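Local coordinates for protein teichoic acid D-alanine hydrolase (Staphylococcus aureus, PDB 5ZH8) that hydrolyses the D-alanyl esters of wall teichoic acid and lipoteichoic acid, and affects cell-wall structure, autolysis and the level of methicillin resistance, at residues A[47-52]-A[230-236]; A[189-193]-A[217-221]; A[245-251]-A[288-294]. All coordinates share one frame; numbering follows the deposited sequence.

From the N terminus, helix 47-55 comes first, and contact 1 closes a loop of 177 residues by laying it on helix 231-240. Contact 2 is nested inside that loop: helix 189-199 packs on helix 213-227, the helix just before 231-240. The two contacts touch where Tyr231 CD2 meets Ala220 CB at 3.8 Å. Contact 3 follows in series, pairing strand 248-250 with strand 288-290 across 36 residues. It touches contact 1 as well, with Phe250 CE2 3.6 Å from Ala232 CA, whereas contacts 2 and 3 stay about 9 Å apart at their nearest atoms. Helix 231-240 thus joins helix 47-55, the helical region and the small three-stranded sheet.

Contact 1: residues A[47-52]-A[230-236]; sequences DNEKYL and SYAENYY
At the N-terminal end of helix 231-240, an N-cap site in the helical part of this beta-lactamase-family fold, Asn48 and Tyr51 of helix 47-55 meet Ser230, Ala232 and Glu233. The short helical segments run 49° apart, their axes 8.5 Å at closest. Ser230 is the N-cap: its OG accepts from Glu233 N at 3.0 Å. From the other helix, Asn48 OD1 takes the N-H of Ala232 in a nearly straight bond (3.0 Å, 172° at the hydrogen), the donor somewhat out of the carbonyl plane. Two first-turn amides therefore end on side-chain oxygens, one from each segment, while Glu224 accepts from Tyr231 N.

Tyr51 carries its CG anti to the backbone N (chi1 169°), which lays the ring against Glu233. CB of Glu233 stands over the face, 3.8 Å from the Tyr51 ring centroid, and the extended chain brings its carboxylate nearly parallel to the ring. The hydroxyl of Tyr51 is hydrogen-bonded to Arg55, which also makes a cation-pi contact with Tyr236. Deeper in, Leu52 packs on Ala232 and, through CD2, on Tyr236: its CG lies 3.8 Å from Ala232 CB, and its CD2 3.7 Å from Tyr236 CE2.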
loop_
_atom_site.group_PDB
_atom_site.type_symbol
_atom_site.label_atom_id
_atom_site.label_comp_id
_atom_site.label_asym_id
_atom_site.label_seq_id
_atom_site.Cartn_x
_atom_site.Cartn_y
_atom_site.Cartn_z
ATOM N N ASP A 47 -5.203 -32.010 -5.652
ATOM C CA ASP A 47 -6.618 -32.382 -5.619
ATOM C C ASP A 47 -7.534 -31.242 -6.041
ATOM O O ASP A 47 -8.571 -31.482 -6.660
ATOM C CB ASP A 47 -7.008 -32.908 -4.240
ATOM C CG ASP A 47 -6.346 -34.242 -3.925
ATOM O OD1 ASP A 47 -5.324 -34.568 -4.564
ATOM O OD2 ASP A 47 -6.843 -34.980 -3.049
ATOM N N ASN A 48 -7.141 -30.011 -5.716
ATOM C CA ASN A 48 -7.922 -28.828 -6.092
ATOM C C ASN A 48 -8.072 -28.682 -7.600
ATOM O O ASN A 48 -9.184 -28.489 -8.094
ATOM C CB ASN A 48 -7.295 -27.548 -5.529
ATOM C CG ASN A 48 -7.639 -27.325 -4.072
ATOM O OD1 ASN A 48 -8.795 -27.454 -3.663
ATOM N ND2 ASN A 48 -6.635 -26.974 -3.280
ATOM N N GLU A 49 -6.959 -28.770 -8.323
ATOM C CA GLU A 49 -6.991 -28.619 -9.773
ATOM C C GLU A 49 -7.661 -29.821 -10.428
ATOM O O GLU A 49 -8.417 -29.660 -11.384
ATOM C CB GLU A 49 -5.581 -28.422 -10.342
ATOM C CG GLU A 49 -4.886 -27.138 -9.912
ATOM C CD GLU A 49 -3.371 -27.231 -10.016
ATOM O OE1 GLU A 49 -2.830 -28.368 -10.074
ATOM O OE2 GLU A 49 -2.723 -26.158 -10.050
ATOM N N LYS A 50 -7.439 -30.995 -9.888
ATOM C CA LYS A 50 -8.090 -32.156 -10.419
ATOM C C LYS A 50 -9.549 -31.864 -10.468
ATOM O O LYS A 50 -10.142 -31.938 -11.513
ATOM C CB LYS A 50 -7.886 -33.334 -9.494
ATOM C CG LYS A 50 -7.125 -34.499 -10.078
ATOM C CD LYS A 50 -5.955 -34.849 -9.184
ATOM C CE LYS A 50 -5.858 -36.338 -8.948
ATOM N NZ LYS A 50 -4.533 -36.692 -8.380
ATOM N N TYR A 51 -10.126 -31.507 -9.323
ATOM C CA TYR A 51 -11.560 -31.259 -9.232
ATOM C C TYR A 51 -12.027 -30.178 -10.204
ATOM O O TYR A 51 -13.019 -30.357 -10.909
ATOM C CB TYR A 51 -11.965 -30.863 -7.810
ATOM C CG TYR A 51 -13.385 -30.348 -7.758
ATOM C CD1 TYR A 51 -14.457 -31.224 -7.848
ATOM C CD2 TYR A 51 -13.660 -28.980 -7.673
ATOM C CE1 TYR A 51 -15.762 -30.764 -7.824
ATOM C CE2 TYR A 51 -14.966 -28.517 -7.652
ATOM C CZ TYR A 51 -16.010 -29.417 -7.730
ATOM O OH TYR A 51 -17.308 -28.981 -7.728
ATOM N N LEU A 52 -11.315 -29.054 -10.225
ATOM C CA LEU A 52 -11.711 -27.898 -11.030
ATOM C C LEU A 52 -11.627 -28.149 -12.530
ATOM O O LEU A 52 -12.501 -27.718 -13.283
ATOM C CB LEU A 52 -10.849 -26.690 -10.675
ATOM C CG LEU A 52 -11.048 -26.172 -9.255
ATOM C CD1 LEU A 52 -9.882 -25.294 -8.853
ATOM C CD2 LEU A 52 -12.366 -25.428 -9.133
ATOM N N SER A 230 -11.095 -31.930 -1.808
ATOM C CA SER A 230 -10.394 -30.676 -2.038
ATOM C C SER A 230 -11.190 -29.485 -1.506
ATOM O O SER A 230 -12.417 -29.538 -1.413
ATOM C CB SER A 230 -10.108 -30.492 -3.528
ATOM O OG SER A 230 -11.280 -30.118 -4.237
ATOM N N TYR A 231 -10.475 -28.422 -1.154
ATOM C CA TYR A 231 -11.091 -27.177 -0.722
ATOM C C TYR A 231 -12.048 -26.663 -1.793
ATOM O O TYR A 231 -13.172 -26.268 -1.488
ATOM C CB TYR A 231 -10.015 -26.120 -0.432
ATOM C CG TYR A 231 -10.571 -24.792 0.042
ATOM C CD1 TYR A 231 -10.946 -23.810 -0.867
ATOM C CD2 TYR A 231 -10.725 -24.519 1.399
ATOM C CE1 TYR A 231 -11.454 -22.591 -0.443
ATOM C CE2 TYR A 231 -11.230 -23.308 1.835
ATOM C CZ TYR A 231 -11.595 -22.343 0.908
ATOM O OH TYR A 231 -12.110 -21.130 1.326
ATOM N N ALA A 232 -11.593 -26.678 -3.044
ATOM C CA ALA A 232 -12.390 -26.220 -4.185
ATOM C C ALA A 232 -13.718 -26.956 -4.286
ATOM O O ALA A 232 -14.750 -26.356 -4.570
ATOM C CB ALA A 232 -11.599 -26.395 -5.484
ATOM N N GLU A 233 -13.680 -28.260 -4.060
ATOM C CA GLU A 233 -14.883 -29.073 -4.092
ATOM C C GLU A 233 -15.794 -28.733 -2.917
ATOM O O GLU A 233 -17.000 -28.572 -3.094
ATOM C CB GLU A 233 -14.519 -30.554 -4.061
ATOM C CG GLU A 233 -15.700 -31.482 -4.282
ATOM C CD GLU A 233 -15.287 -32.910 -4.559
ATOM O OE1 GLU A 233 -14.064 -33.199 -4.614
ATOM O OE2 GLU A 233 -16.195 -33.751 -4.705
ATOM N N ASN A 234 -15.217 -28.623 -1.724
ATOM C CA ASN A 234 -15.992 -28.265 -0.549
ATOM C C ASN A 234 -16.656 -26.907 -0.747
ATOM O O ASN A 234 -17.832 -26.744 -0.419
ATOM C CB ASN A 234 -15.127 -28.271 0.716
ATOM C CG ASN A 234 -14.882 -29.676 1.265
ATOM O OD1 ASN A 234 -13.742 -30.078 1.495
ATOM N ND2 ASN A 234 -15.960 -30.417 1.514
ATOM N N TYR A 235 -15.917 -25.942 -1.299
ATOM C CA TYR A 235 -16.488 -24.620 -1.571
ATOM C C TYR A 235 -17.653 -24.676 -2.561
ATOM O O TYR A 235 -18.700 -24.081 -2.319
ATOM C CB TYR A 235 -15.452 -23.629 -2.108
ATOM C CG TYR A 235 -16.129 -22.459 -2.795
ATOM C CD1 TYR A 235 -16.639 -21.388 -2.063
ATOM C CD2 TYR A 235 -16.314 -22.452 -4.177
ATOM C CE1 TYR A 235 -17.287 -20.342 -2.690
ATOM C CE2 TYR A 235 -16.966 -21.405 -4.808
ATOM C CZ TYR A 235 -17.447 -20.358 -4.058
ATOM O OH TYR A 235 -18.091 -19.333 -4.698
ATOM N N TYR A 236 -17.466 -25.357 -3.685
ATOM C CA TYR A 236 -18.517 -25.396 -4.706
ATOM C C TYR A 236 -19.746 -26.189 -4.251
ATOM O O TYR A 236 -20.879 -25.716 -4.377
ATOM C CB TYR A 236 -17.998 -25.933 -6.047
ATOM C CG TYR A 236 -17.398 -24.861 -6.928
ATOM C CD1 TYR A 236 -18.187 -23.857 -7.485
ATOM C CD2 TYR A 236 -16.033 -24.819 -7.161
ATOM C CE1 TYR A 236 -17.635 -22.871 -8.282
ATOM C CE2 TYR A 236 -15.467 -23.831 -7.952
ATOM C CZ TYR A 236 -16.271 -22.858 -8.511
ATOM O OH TYR A 236 -15.724 -21.879 -9.307
#

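Contact 2: residues A[189-193]-A[217-221]; sequences LDQAV and LVLAK
Leu189 and Val193, one turn apart on helix 189-199, press against the Leu217-Lys221 turn of helix 213-227, while Asp190 bridges to Lys221 at the margin. This is helix-helix packing in the helical region of the beta-lactamase-like fold: the short segments cross at -128°, with their axes 9.5 Å apart at closest.

The closely packed part is apolar, built from buried side chains that each meet more than one partner. With CG trans to its own N (chi1 -178°), Leu189 extends across the interface and splits its two methyls: CD1 lies near Leu217 O and 4.1 Å from Leu217 CD2, and CD2 lies 3.9 Å from Ala220 CB. Val193 also divides its branches. Its CG2 sits near the same Leu217 O, and its CG1 meets Val218 CG2 at 4.0 Å, the two side chains crossing at about a right angle. Leu217 O already accepts the helical bond from Lys221 N, so the methyls from Leu189 and Val193 lie against a carbonyl engaged within its helix. Beyond the pair, Trp158 packs on Val193 and Phe159 on Val218.

The other side is polar and wetter. The Lys221 chain, bent at chi2 and chi3, carries NZ to Asp190 OD1 at 2.7 Å, a salt bridge on the syn side, 30° out of the carboxylate plane. A water donates to Asp190 OD2 and makes a weak bond with Lys221 NZ. Because Glu224 forms a second salt bridge to it, NZ is paired with two carboxylates, which would be expected to stabilise its charged form.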
loop_
_atom_site.group_PDB
_atom_site.type_symbol
_atom_site.label_atom_id
_atom_site.label_comp_id
_atom_site.label_asym_id
_atom_site.label_seq_id
_atom_site.Cartn_x
_atom_site.Cartn_y
_atom_site.Cartn_z
ATOM N N LEU A 189 -1.513 -26.339 -1.457
ATOM C CA LEU A 189 -1.873 -26.060 -0.071
ATOM C C LEU A 189 -1.045 -26.895 0.900
ATOM O O LEU A 189 -0.599 -26.385 1.922
ATOM C CB LEU A 189 -3.363 -26.326 0.154
ATOM C CG LEU A 189 -3.944 -26.035 1.541
ATOM C CD1 LEU A 189 -3.756 -24.576 1.922
ATOM C CD2 LEU A 189 -5.416 -26.411 1.597
ATOM N N ASP A 190 -0.839 -28.170 0.570
ATOM C CA ASP A 190 -0.099 -29.104 1.436
ATOM C C ASP A 190 1.303 -28.606 1.775
ATOM O O ASP A 190 1.693 -28.584 2.942
ATOM C CB ASP A 190 -0.013 -30.505 0.803
ATOM C CG ASP A 190 -1.194 -31.392 1.176
ATOM O OD1 ASP A 190 -2.307 -31.166 0.653
ATOM O OD2 ASP A 190 -1.009 -32.324 1.988
ATOM N N GLN A 191 2.054 -28.205 0.753
ATOM C CA GLN A 191 3.416 -27.713 0.952
ATOM C C GLN A 191 3.434 -26.439 1.793
ATOM O O GLN A 191 4.301 -26.267 2.646
ATOM C CB GLN A 191 4.111 -27.472 -0.389
ATOM C CG GLN A 191 4.426 -28.754 -1.144
ATOM C CD GLN A 191 5.115 -28.510 -2.473
ATOM O OE1 GLN A 191 5.698 -27.451 -2.703
ATOM N NE2 GLN A 191 5.065 -29.504 -3.357
ATOM N N ALA A 192 2.472 -25.556 1.551
ATOM C CA ALA A 192 2.348 -24.323 2.328
ATOM C C ALA A 192 2.140 -24.606 3.817
ATOM O O ALA A 192 2.828 -24.027 4.659
ATOM C CB ALA A 192 1.207 -23.470 1.794
ATOM N N VAL A 193 1.202 -25.501 4.133
ATOM C CA VAL A 193 0.895 -25.840 5.532
ATOM C C VAL A 193 1.983 -26.717 6.160
ATOM O O VAL A 193 2.201 -26.660 7.370
ATOM C CB VAL A 193 -0.502 -26.497 5.686
ATOM C CG1 VAL A 193 -0.766 -26.910 7.133
ATOM C CG2 VAL A 193 -1.580 -25.548 5.185
ATOM N N LEU A 217 -4.839 -20.881 6.070
ATOM C CA LEU A 217 -4.275 -21.942 5.223
ATOM C C LEU A 217 -4.296 -23.293 5.950
ATOM O O LEU A 217 -4.619 -24.314 5.347
ATOM C CB LEU A 217 -2.851 -21.603 4.767
ATOM C CG LEU A 217 -2.705 -20.375 3.871
ATOM C CD1 LEU A 217 -1.236 -20.096 3.602
ATOM C CD2 LEU A 217 -3.466 -20.547 2.562
ATOM N N VAL A 218 -3.960 -23.288 7.241
ATOM C CA VAL A 218 -4.056 -24.486 8.085
ATOM C C VAL A 218 -5.501 -24.959 8.226
ATOM O O VAL A 218 -5.772 -26.165 8.207
ATOM C CB VAL A 218 -3.513 -24.220 9.514
ATOM C CG1 VAL A 218 -3.853 -25.371 10.459
ATOM C CG2 VAL A 218 -2.015 -23.950 9.478
ATOM N N LEU A 219 -6.418 -24.008 8.396
ATOM C CA LEU A 219 -7.849 -24.317 8.489
ATOM C C LEU A 219 -8.390 -24.890 7.188
ATOM O O LEU A 219 -9.228 -25.786 7.206
ATOM C CB LEU A 219 -8.667 -23.083 8.877
ATOM C CG LEU A 219 -8.596 -22.635 10.339
ATOM C CD1 LEU A 219 -9.358 -21.332 10.524
ATOM C CD2 LEU A 219 -9.080 -23.718 11.286
ATOM N N ALA A 220 -7.921 -24.366 6.062
ATOM C CA ALA A 220 -8.300 -24.902 4.759
ATOM C C ALA A 220 -7.850 -26.363 4.616
ATOM O O ALA A 220 -8.581 -27.186 4.069
ATOM C CB ALA A 220 -7.716 -24.050 3.641
ATOM N N LYS A 221 -6.657 -26.683 5.112
ATOM C CA LYS A 221 -6.152 -28.051 5.061
ATOM C C LYS A 221 -6.930 -28.968 6.012
ATOM O O LYS A 221 -7.177 -30.138 5.693
ATOM C CB LYS A 221 -4.657 -28.088 5.392
ATOM C CG LYS A 221 -3.999 -29.442 5.167
ATOM C CD LYS A 221 -3.953 -29.799 3.685
ATOM C CE LYS A 221 -4.274 -31.269 3.451
ATOM N NZ LYS A 221 -4.654 -31.537 2.036
HETATM O O HOH W 1 -3.035 -34.558 1.568
#

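Contact 3: residues A[245-251]-A[288-294]; sequences LQHTAFY and LYMTPTD
Strands 248-250 and 288-290 run antiparallel, 160° apart with axes 4.6 Å at closest, with Ala249-Tyr289 the hydrogen-bonded pair, flanked by the non-hydrogen-bonded pairs Thr248-Met290 and Phe250-Leu288. Ala249 N bonds Tyr289 O at 2.8 Å, and Tyr289 N returns to Ala249 O at 2.7 Å. Thr291 N reaches His247 O at 3.2 Å.

On the face bearing Phe250, Leu288 CD1 stands over the centre of the aromatic ring, 3.9 Å from the centroid and 4° off its normal. Phe250 also packs on Tyr231 and Ala232 of helix 231-240, and both Phe250 and Leu288 touch Gln129 of helix 129-142. The two strands belong to a three-stranded antiparallel sheet of the beta-lactamase-like fold, with strand 288-290 in the middle.

Thr291 is the N-cap of helix 292-303, and in the first turn Asp294, at N3, turns back to the other segment. Its OD2 accepts twice: at 2.7 Å through the anti lone pair from Thr248 OG1, which sits beside its own backbone N, anti to the carbonyl carbon, a placement that directs the hydroxyl here; and at 3.0 Å from His247 N, above the carboxylate plane. The His247 ring stands almost perpendicular to that carboxylate, and its NE2 bonds Ser63 O.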
loop_
_atom_site.group_PDB
_atom_site.type_symbol
_atom_site.label_atom_id
_atom_site.label_comp_id
_atom_site.label_asym_id
_atom_site.label_seq_id
_atom_site.Cartn_x
_atom_site.Cartn_y
_atom_site.Cartn_z
ATOM N N LEU A 245 -23.539 -18.836 -6.987
ATOM C CA LEU A 245 -22.443 -17.917 -7.239
ATOM C C LEU A 245 -21.735 -18.360 -8.512
ATOM O O LEU A 245 -20.807 -19.172 -8.476
ATOM C CB LEU A 245 -21.475 -17.903 -6.056
ATOM C CG LEU A 245 -22.070 -17.571 -4.695
ATOM C CD1 LEU A 245 -20.930 -17.391 -3.706
ATOM C CD2 LEU A 245 -22.917 -16.316 -4.747
ATOM N N GLN A 246 -22.192 -17.815 -9.637
ATOM C CA GLN A 246 -21.761 -18.258 -10.962
ATOM C C GLN A 246 -20.773 -17.299 -11.614
ATOM O O GLN A 246 -20.362 -17.509 -12.759
ATOM C CB GLN A 246 -22.985 -18.430 -11.858
ATOM C CG GLN A 246 -23.966 -19.457 -11.318
ATOM C CD GLN A 246 -25.205 -19.589 -12.165
ATOM O OE1 GLN A 246 -25.812 -18.597 -12.553
ATOM N NE2 GLN A 246 -25.592 -20.821 -12.452
ATOM N N HIS A 247 -20.408 -16.242 -10.889
ATOM C CA HIS A 247 -19.415 -15.268 -11.344
ATOM C C HIS A 247 -18.314 -15.131 -10.287
ATOM O O HIS A 247 -17.785 -14.051 -10.037
ATOM C CB HIS A 247 -20.101 -13.936 -11.639
ATOM C CG HIS A 247 -21.078 -14.010 -12.774
ATOM N ND1 HIS A 247 -22.332 -14.569 -12.644
ATOM C CD2 HIS A 247 -20.977 -13.610 -14.063
ATOM C CE1 HIS A 247 -22.963 -14.503 -13.803
ATOM N NE2 HIS A 247 -22.164 -13.922 -14.679
ATOM N N THR A 248 -17.991 -16.267 -9.679
ATOM C CA THR A 248 -16.975 -16.383 -8.652
ATOM C C THR A 248 -16.133 -17.599 -8.996
ATOM O O THR A 248 -16.676 -18.665 -9.311
ATOM C CB THR A 248 -17.621 -16.615 -7.279
ATOM O OG1 THR A 248 -18.389 -15.464 -6.908
ATOM C CG2 THR A 248 -16.566 -16.908 -6.211
ATOM N N ALA A 249 -14.814 -17.457 -8.941
ATOM C CA ALA A 249 -13.937 -18.522 -9.408
ATOM C C ALA A 249 -12.567 -18.504 -8.757
ATOM O O ALA A 249 -12.096 -17.473 -8.284
ATOM C CB ALA A 249 -13.799 -18.464 -10.925
ATOM N N PHE A 250 -11.945 -19.676 -8.727
ATOM C CA PHE A 250 -10.556 -19.806 -8.323
ATOM C C PHE A 250 -9.683 -19.309 -9.466
ATOM O O PHE A 250 -10.066 -19.387 -10.627
ATOM C CB PHE A 250 -10.222 -21.261 -7.960
ATOM C CG PHE A 250 -10.828 -21.715 -6.659
ATOM C CD1 PHE A 250 -10.187 -21.459 -5.458
ATOM C CD2 PHE A 250 -12.037 -22.388 -6.637
ATOM C CE1 PHE A 250 -10.736 -21.866 -4.255
ATOM C CE2 PHE A 250 -12.596 -22.802 -5.438
ATOM C CZ PHE A 250 -11.945 -22.539 -4.244
ATOM N N TYR A 251 -8.508 -18.800 -9.113
ATOM C CA TYR A 251 -7.626 -18.075 -10.038
ATOM C C TYR A 251 -7.378 -18.717 -11.414
ATOM O O TYR A 251 -7.221 -18.000 -12.404
ATOM C CB TYR A 251 -6.276 -17.809 -9.357
ATOM C CG TYR A 251 -5.372 -19.023 -9.273
ATOM C CD1 TYR A 251 -5.563 -19.995 -8.290
ATOM C CD2 TYR A 251 -4.327 -19.201 -10.174
ATOM C CE1 TYR A 251 -4.739 -21.109 -8.214
ATOM C CE2 TYR A 251 -3.493 -20.310 -10.104
ATOM C CZ TYR A 251 -3.706 -21.261 -9.124
ATOM O OH TYR A 251 -2.876 -22.361 -9.051
ATOM N N LEU A 288 -9.217 -16.515 -4.565
ATOM C CA LEU A 288 -10.540 -16.518 -5.184
ATOM C C LEU A 288 -10.837 -15.172 -5.832
ATOM O O LEU A 288 -10.480 -14.128 -5.291
ATOM C CB LEU A 288 -11.607 -16.811 -4.139
ATOM C CG LEU A 288 -12.998 -17.162 -4.661
ATOM C CD1 LEU A 288 -13.046 -18.602 -5.165
ATOM C CD2 LEU A 288 -14.011 -16.932 -3.552
ATOM N N TYR A 289 -11.503 -15.218 -6.986
ATOM C CA TYR A 289 -11.926 -14.029 -7.719
ATOM C C TYR A 289 -13.450 -13.939 -7.728
ATOM O O TYR A 289 -14.123 -14.922 -8.011
ATOM C CB TYR A 289 -11.407 -14.081 -9.157
ATOM C CG TYR A 289 -9.928 -13.818 -9.303
ATOM C CD1 TYR A 289 -8.985 -14.747 -8.884
ATOM C CD2 TYR A 289 -9.471 -12.633 -9.875
ATOM C CE1 TYR A 289 -7.625 -14.502 -9.029
ATOM C CE2 TYR A 289 -8.116 -12.376 -10.023
ATOM C CZ TYR A 289 -7.197 -13.308 -9.599
ATOM O OH TYR A 289 -5.854 -13.050 -9.738
ATOM N N MET A 290 -13.987 -12.762 -7.430
ATOM C CA MET A 290 -15.437 -12.552 -7.361
ATOM C C MET A 290 -15.831 -11.263 -8.052
ATOM O O MET A 290 -15.129 -10.263 -7.940
ATOM C CB MET A 290 -15.910 -12.408 -5.908
ATOM C CG MET A 290 -15.861 -13.648 -5.056
ATOM S SD MET A 290 -16.693 -13.371 -3.464
ATOM C CE MET A 290 -18.351 -13.893 -3.889
ATOM N N THR A 291 -16.980 -11.280 -8.722
ATOM C CA THR A 291 -17.672 -10.044 -9.058
ATOM C C THR A 291 -18.256 -9.495 -7.765
ATOM O O THR A 291 -18.701 -10.267 -6.919
ATOM C CB THR A 291 -18.816 -10.253 -10.072
ATOM O OG1 THR A 291 -19.744 -11.217 -9.572
ATOM C CG2 THR A 291 -18.280 -10.733 -11.407
ATOM N N PRO A 292 -18.243 -8.164 -7.593
ATOM C CA PRO A 292 -18.915 -7.539 -6.442
ATOM C C PRO A 292 -20.368 -7.990 -6.243
ATOM O O PRO A 292 -20.808 -8.143 -5.111
ATOM C CB PRO A 292 -18.857 -6.046 -6.778
ATOM C CG PRO A 292 -17.618 -5.906 -7.589
ATOM C CD PRO A 292 -17.476 -7.180 -8.381
ATOM N N THR A 293 -21.092 -8.218 -7.337
ATOM C CA THR A 293 -22.483 -8.665 -7.264
ATOM C C THR A 293 -22.609 -10.006 -6.543
ATOM O O THR A 293 -23.482 -10.165 -5.692
ATOM C CB THR A 293 -23.132 -8.776 -8.657
ATOM O OG1 THR A 293 -22.374 -9.678 -9.469
ATOM C CG2 THR A 293 -23.199 -7.428 -9.337
ATOM N N ASP A 294 -21.739 -10.956 -6.884
ATOM C CA ASP A 294 -21.726 -12.276 -6.239
ATOM C C ASP A 294 -21.443 -12.194 -4.745
ATOM O O ASP A 294 -22.023 -12.953 -3.960
ATOM C CB ASP A 294 -20.701 -13.206 -6.894
ATOM C CG ASP A 294 -21.322 -14.149 -7.919
ATOM O OD1 ASP A 294 -22.359 -13.800 -8.527
ATOM O OD2 ASP A 294 -20.764 -15.255 -8.112
#